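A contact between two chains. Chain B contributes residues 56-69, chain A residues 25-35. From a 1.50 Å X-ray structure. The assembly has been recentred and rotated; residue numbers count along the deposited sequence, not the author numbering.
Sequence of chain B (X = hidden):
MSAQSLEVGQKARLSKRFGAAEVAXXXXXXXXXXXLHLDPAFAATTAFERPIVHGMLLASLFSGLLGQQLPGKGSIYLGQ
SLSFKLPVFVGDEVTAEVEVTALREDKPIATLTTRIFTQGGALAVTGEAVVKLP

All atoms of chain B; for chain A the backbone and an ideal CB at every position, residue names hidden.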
# COMPACT_ATOMS: atom_id res chain seq x y z
N MET B 56 2.85 5.03 0.20
CA MET B 56 2.17 3.78 0.54
C MET B 56 1.26 3.91 1.77
O MET B 56 0.40 3.05 2.00
CB MET B 56 3.18 2.64 0.70
CG MET B 56 3.75 2.13 -0.63
SD MET B 56 2.51 1.44 -1.79
CE MET B 56 2.38 -0.22 -1.14
N LEU B 57 1.45 4.96 2.57
CA LEU B 57 0.58 5.18 3.71
C LEU B 57 -0.69 5.82 3.13
O LEU B 57 -1.81 5.45 3.50
CB LEU B 57 1.23 6.11 4.75
CG LEU B 57 0.35 6.55 5.93
CD1 LEU B 57 -0.31 5.35 6.58
CD2 LEU B 57 1.21 7.31 6.95
N LEU B 58 -0.52 6.78 2.21
CA LEU B 58 -1.66 7.42 1.57
C LEU B 58 -2.52 6.35 0.89
O LEU B 58 -3.74 6.32 1.04
CB LEU B 58 -1.20 8.43 0.52
CG LEU B 58 -0.34 9.62 0.96
CD1 LEU B 58 0.09 10.44 -0.26
CD2 LEU B 58 -1.14 10.48 1.92
N ALA B 59 -1.86 5.46 0.15
CA ALA B 59 -2.56 4.40 -0.58
C ALA B 59 -3.31 3.43 0.32
O ALA B 59 -4.28 2.81 -0.10
CB ALA B 59 -1.58 3.65 -1.46
N SER B 60 -2.86 3.29 1.56
CA SER B 60 -3.50 2.38 2.50
C SER B 60 -4.94 2.78 2.82
O SER B 60 -5.74 1.95 3.24
CB SER B 60 -2.68 2.27 3.78
OG SER B 60 -1.43 1.66 3.52
N LEU B 61 -5.28 4.06 2.61
CA LEU B 61 -6.64 4.52 2.88
C LEU B 61 -7.65 3.84 1.97
O LEU B 61 -8.83 3.74 2.31
CB LEU B 61 -6.73 6.04 2.71
CG LEU B 61 -6.05 6.85 3.81
CD1 LEU B 61 -6.18 8.34 3.51
CD2 LEU B 61 -6.67 6.52 5.17
N PHE B 62 -7.20 3.38 0.80
CA PHE B 62 -8.12 2.70 -0.11
C PHE B 62 -8.64 1.43 0.56
O PHE B 62 -9.81 1.08 0.41
CB PHE B 62 -7.42 2.34 -1.42
CG PHE B 62 -6.95 3.54 -2.22
CD1 PHE B 62 -5.82 3.44 -3.03
CD2 PHE B 62 -7.63 4.75 -2.17
CE1 PHE B 62 -5.37 4.53 -3.77
CE2 PHE B 62 -7.20 5.85 -2.91
CZ PHE B 62 -6.06 5.75 -3.72
N SER B 63 -7.77 0.75 1.30
CA SER B 63 -8.14 -0.48 1.99
C SER B 63 -9.30 -0.18 2.95
O SER B 63 -10.24 -0.97 3.06
CB SER B 63 -6.95 -1.05 2.76
OG SER B 63 -7.12 -2.43 3.03
N GLY B 64 -9.22 0.96 3.62
CA GLY B 64 -10.27 1.35 4.54
C GLY B 64 -11.60 1.59 3.85
O GLY B 64 -12.64 1.12 4.30
N LEU B 65 -11.58 2.33 2.75
CA LEU B 65 -12.81 2.61 2.02
C LEU B 65 -13.39 1.34 1.39
O LEU B 65 -14.60 1.09 1.47
CB LEU B 65 -12.56 3.64 0.92
CG LEU B 65 -12.49 5.09 1.39
CD1 LEU B 65 -12.11 6.00 0.23
CD2 LEU B 65 -13.84 5.50 1.98
N LEU B 66 -12.53 0.54 0.77
CA LEU B 66 -12.97 -0.69 0.12
C LEU B 66 -13.55 -1.70 1.10
O LEU B 66 -14.55 -2.35 0.80
CB LEU B 66 -11.79 -1.31 -0.64
CG LEU B 66 -11.23 -0.52 -1.82
CD1 LEU B 66 -9.91 -1.13 -2.27
CD2 LEU B 66 -12.24 -0.51 -2.97
N GLY B 67 -12.92 -1.84 2.26
CA GLY B 67 -13.40 -2.81 3.23
C GLY B 67 -14.48 -2.34 4.18
O GLY B 67 -15.24 -3.16 4.71
N GLN B 68 -14.58 -1.04 4.39
CA GLN B 68 -15.58 -0.51 5.31
C GLN B 68 -16.83 0.07 4.66
O GLN B 68 -17.92 0.01 5.24
CB GLN B 68 -14.94 0.56 6.21
CG GLN B 68 -13.79 0.05 7.06
CD GLN B 68 -14.24 -0.95 8.12
OE1 GLN B 68 -13.41 -1.56 8.79
NE2 GLN B 68 -15.54 -1.10 8.27
N GLN B 69 -16.69 0.60 3.45
CA GLN B 69 -17.84 1.21 2.78
C GLN B 69 -18.23 0.70 1.40
O GLN B 69 -19.39 0.34 1.18
CB GLN B 69 -17.63 2.73 2.70
CG GLN B 69 -17.66 3.44 4.04
CD GLN B 69 -17.44 4.93 3.92
OE1 GLN B 69 -18.08 5.60 3.11
NE2 GLN B 69 -16.53 5.46 4.73
N UNK A 25 -2.48 -1.77 14.59
CA UNK A 25 -1.91 -0.44 14.36
C UNK A 25 -2.14 -0.03 12.91
O UNK A 25 -2.46 1.12 12.63
CB UNK A 25 -0.42 -0.42 14.69
N UNK A 26 -1.98 -0.98 11.99
CA UNK A 26 -2.19 -0.68 10.58
C UNK A 26 -3.68 -0.41 10.32
O UNK A 26 -4.02 0.43 9.49
CB UNK A 26 -1.69 -1.83 9.71
N UNK A 27 -4.55 -1.13 11.02
CA UNK A 27 -5.98 -0.93 10.84
C UNK A 27 -6.33 0.51 11.19
O UNK A 27 -7.11 1.16 10.49
CB UNK A 27 -6.78 -1.91 11.70
N UNK A 28 -5.72 1.03 12.25
CA UNK A 28 -5.98 2.41 12.66
C UNK A 28 -5.48 3.42 11.63
O UNK A 28 -6.15 4.41 11.36
CB UNK A 28 -5.32 2.69 14.01
N UNK A 29 -4.32 3.16 11.04
CA UNK A 29 -3.77 4.06 10.04
C UNK A 29 -4.57 4.05 8.74
O UNK A 29 -4.88 5.11 8.19
CB UNK A 29 -2.31 3.69 9.75
N UNK A 30 -4.92 2.86 8.27
CA UNK A 30 -5.65 2.65 7.02
C UNK A 30 -7.16 2.80 7.11
O UNK A 30 -7.83 2.95 6.09
CB UNK A 30 -5.33 1.25 6.49
N UNK A 31 -7.68 2.77 8.33
CA UNK A 31 -9.12 2.85 8.58
C UNK A 31 -9.78 1.53 8.14
O UNK A 31 -11.00 1.47 7.96
CB UNK A 31 -9.74 4.04 7.84
N UNK A 32 -8.98 0.48 7.95
CA UNK A 32 -9.52 -0.82 7.56
C UNK A 32 -9.60 -1.70 8.81
O UNK A 32 -8.63 -2.35 9.20
CB UNK A 32 -8.66 -1.48 6.48
N UNK A 33 -10.78 -1.72 9.44
CA UNK A 33 -10.99 -2.49 10.66
C UNK A 33 -11.73 -3.81 10.44
O UNK A 33 -12.56 -4.20 11.25
CB UNK A 33 -11.77 -1.64 11.67
N UNK A 34 -11.41 -4.49 9.35
CA UNK A 34 -12.03 -5.78 9.04
C UNK A 34 -11.75 -6.78 10.16
O UNK A 34 -10.60 -7.00 10.53
CB UNK A 34 -11.52 -6.32 7.70
N UNK A 35 -12.81 -7.39 10.72
CA UNK A 35 -12.59 -8.36 11.80
C UNK A 35 -11.76 -9.56 11.34
O UNK A 35 -11.16 -10.26 12.14
CB UNK A 35 -13.93 -8.85 12.35

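Position 25 of chain A lies in a helix that crosses the chain B helix almost at right angles, with a closest approach of the axes of 8.7 Å. Its ideal CB finds nothing of chain B within 5.5 Å, so this stretch sets no demand and many helix-compatible residues would serve; it is Ala25(A).

At position 26 CA-to-CB runs sideways, and the ideal CB is again beyond 5.5 Å of chain B. A short side chain would stay clear, whereas a long or aromatic one could reach the chain B helix at Ser60(B). The deposited residue is Phe26(A), with chi1 in t. Its ring brings CZ to 3.3 Å from OG of Ser60(B), which lies at the ring edge, near its plane; that hydroxyl is already spent on O of Met56(B), at 2.8 Å.

Positions 27 and 28 are out of reach of chain B and, on this evidence, tolerate almost any helical residue. They are Ala27(A) and Ala28(A).

Position 29 points sideways, and its ideal CB sits 4.1 Å from CD1 of Leu57(B), an apolar neighbour that suits Leu, Ile, Val or Met. It is Leu29(A), whose CB packs against CD1 of Leu57(B) at 4.1 Å.

Position 30 is the tightest on the helix. The ideal CB is 3.3 Å from O of Ser60(B), and CA is 4.6 Å from that of Leu61(B), so a small residue such as Gly, Ala or Ser fits well. Ser30(A) is found, in rotamer p. Its OG donates to O of Phe26(A) at 2.8 Å and accepts from N of position 32 at 3.1 Å, tying the helix end to the following turn. Its own O lies 3.3 Å from CA of Gly64(B), a CA-H...O contact. A CB on that glycine would clash with this O, so its absence permits the close approach.

Position 31 leaves the helix with phi 72° and psi 16°, where Gly, Asn or Asp would be comfortable. The residue is Glu31(A): CG passes 4.2 Å from CD2 of Leu61(B), while the end of the side chain leads away and OE2 is hydrogen-bonded elsewhere in the structure.

At position 32 the ideal CB is 3.8 Å from CA of Gly64(B), and the hydroxyl of Ser63(B) stands nearby as a possible donor or acceptor. Asp or Asn would suit, and perhaps Ser. Asp32(A) accepts a hydrogen bond from OG of Ser63(B) through OD2 at 2.6 Å, while OD1 receives N of position 34 at 3.3 Å.

Position 33 engages chain B through its backbone: its N donates to OE1 of Gln68(B) at 2.7 Å, leaving the side chain largely free, though proline would lack this donor. Phe33(A) has OE1 of Gln68(B) at its ring edge.

Position 34, with phi -60° and psi 126°, precedes a helix, favouring Ser, Thr, Asp or Asn; Asn34(A) caps a backbone N just past the stretch. Position 35, with phi -62°, accommodates proline, and Pro35(A) makes no contact.

Chain A (25-35) AFAALSEDFNP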
# COMPACT_ATOMS: atom_id res chain seq x y z
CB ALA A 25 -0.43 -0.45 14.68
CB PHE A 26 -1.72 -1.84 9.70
CG PHE A 26 -1.83 -1.55 8.23
CD1 PHE A 26 -0.93 -0.68 7.61
CD2 PHE A 26 -2.86 -2.09 7.48
CE1 PHE A 26 -1.07 -0.35 6.26
CE2 PHE A 26 -3.01 -1.77 6.13
CZ PHE A 26 -2.11 -0.90 5.52
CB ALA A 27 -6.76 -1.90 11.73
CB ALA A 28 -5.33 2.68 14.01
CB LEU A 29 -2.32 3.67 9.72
CG LEU A 29 -1.26 3.95 10.79
CD1 LEU A 29 0.04 3.27 10.40
CD2 LEU A 29 -1.06 5.45 10.92
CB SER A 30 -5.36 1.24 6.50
OG SER A 30 -5.91 0.27 7.37
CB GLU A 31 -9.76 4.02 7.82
CG GLU A 31 -9.29 5.42 8.24
CD GLU A 31 -9.59 5.75 9.69
OE1 GLU A 31 -10.63 5.31 10.21
OE2 GLU A 31 -8.78 6.49 10.30
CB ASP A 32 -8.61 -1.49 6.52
CG ASP A 32 -9.19 -2.80 5.99
OD1 ASP A 32 -10.16 -3.31 6.58
OD2 ASP A 32 -8.65 -3.31 4.99
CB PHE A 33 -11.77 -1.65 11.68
CG PHE A 33 -11.15 -0.30 11.95
CD1 PHE A 33 -11.58 0.83 11.26
CD2 PHE A 33 -10.14 -0.16 12.89
CE1 PHE A 33 -11.02 2.08 11.50
CE2 PHE A 33 -9.56 1.08 13.14
CZ PHE A 33 -10.00 2.20 12.44
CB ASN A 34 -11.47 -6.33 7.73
CG ASN A 34 -12.30 -7.48 7.17
OD1 ASN A 34 -12.79 -8.33 7.92
ND2 ASN A 34 -12.43 -7.53 5.85
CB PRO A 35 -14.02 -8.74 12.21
CG PRO A 35 -14.81 -8.52 10.96
CD PRO A 35 -14.24 -7.23 10.44
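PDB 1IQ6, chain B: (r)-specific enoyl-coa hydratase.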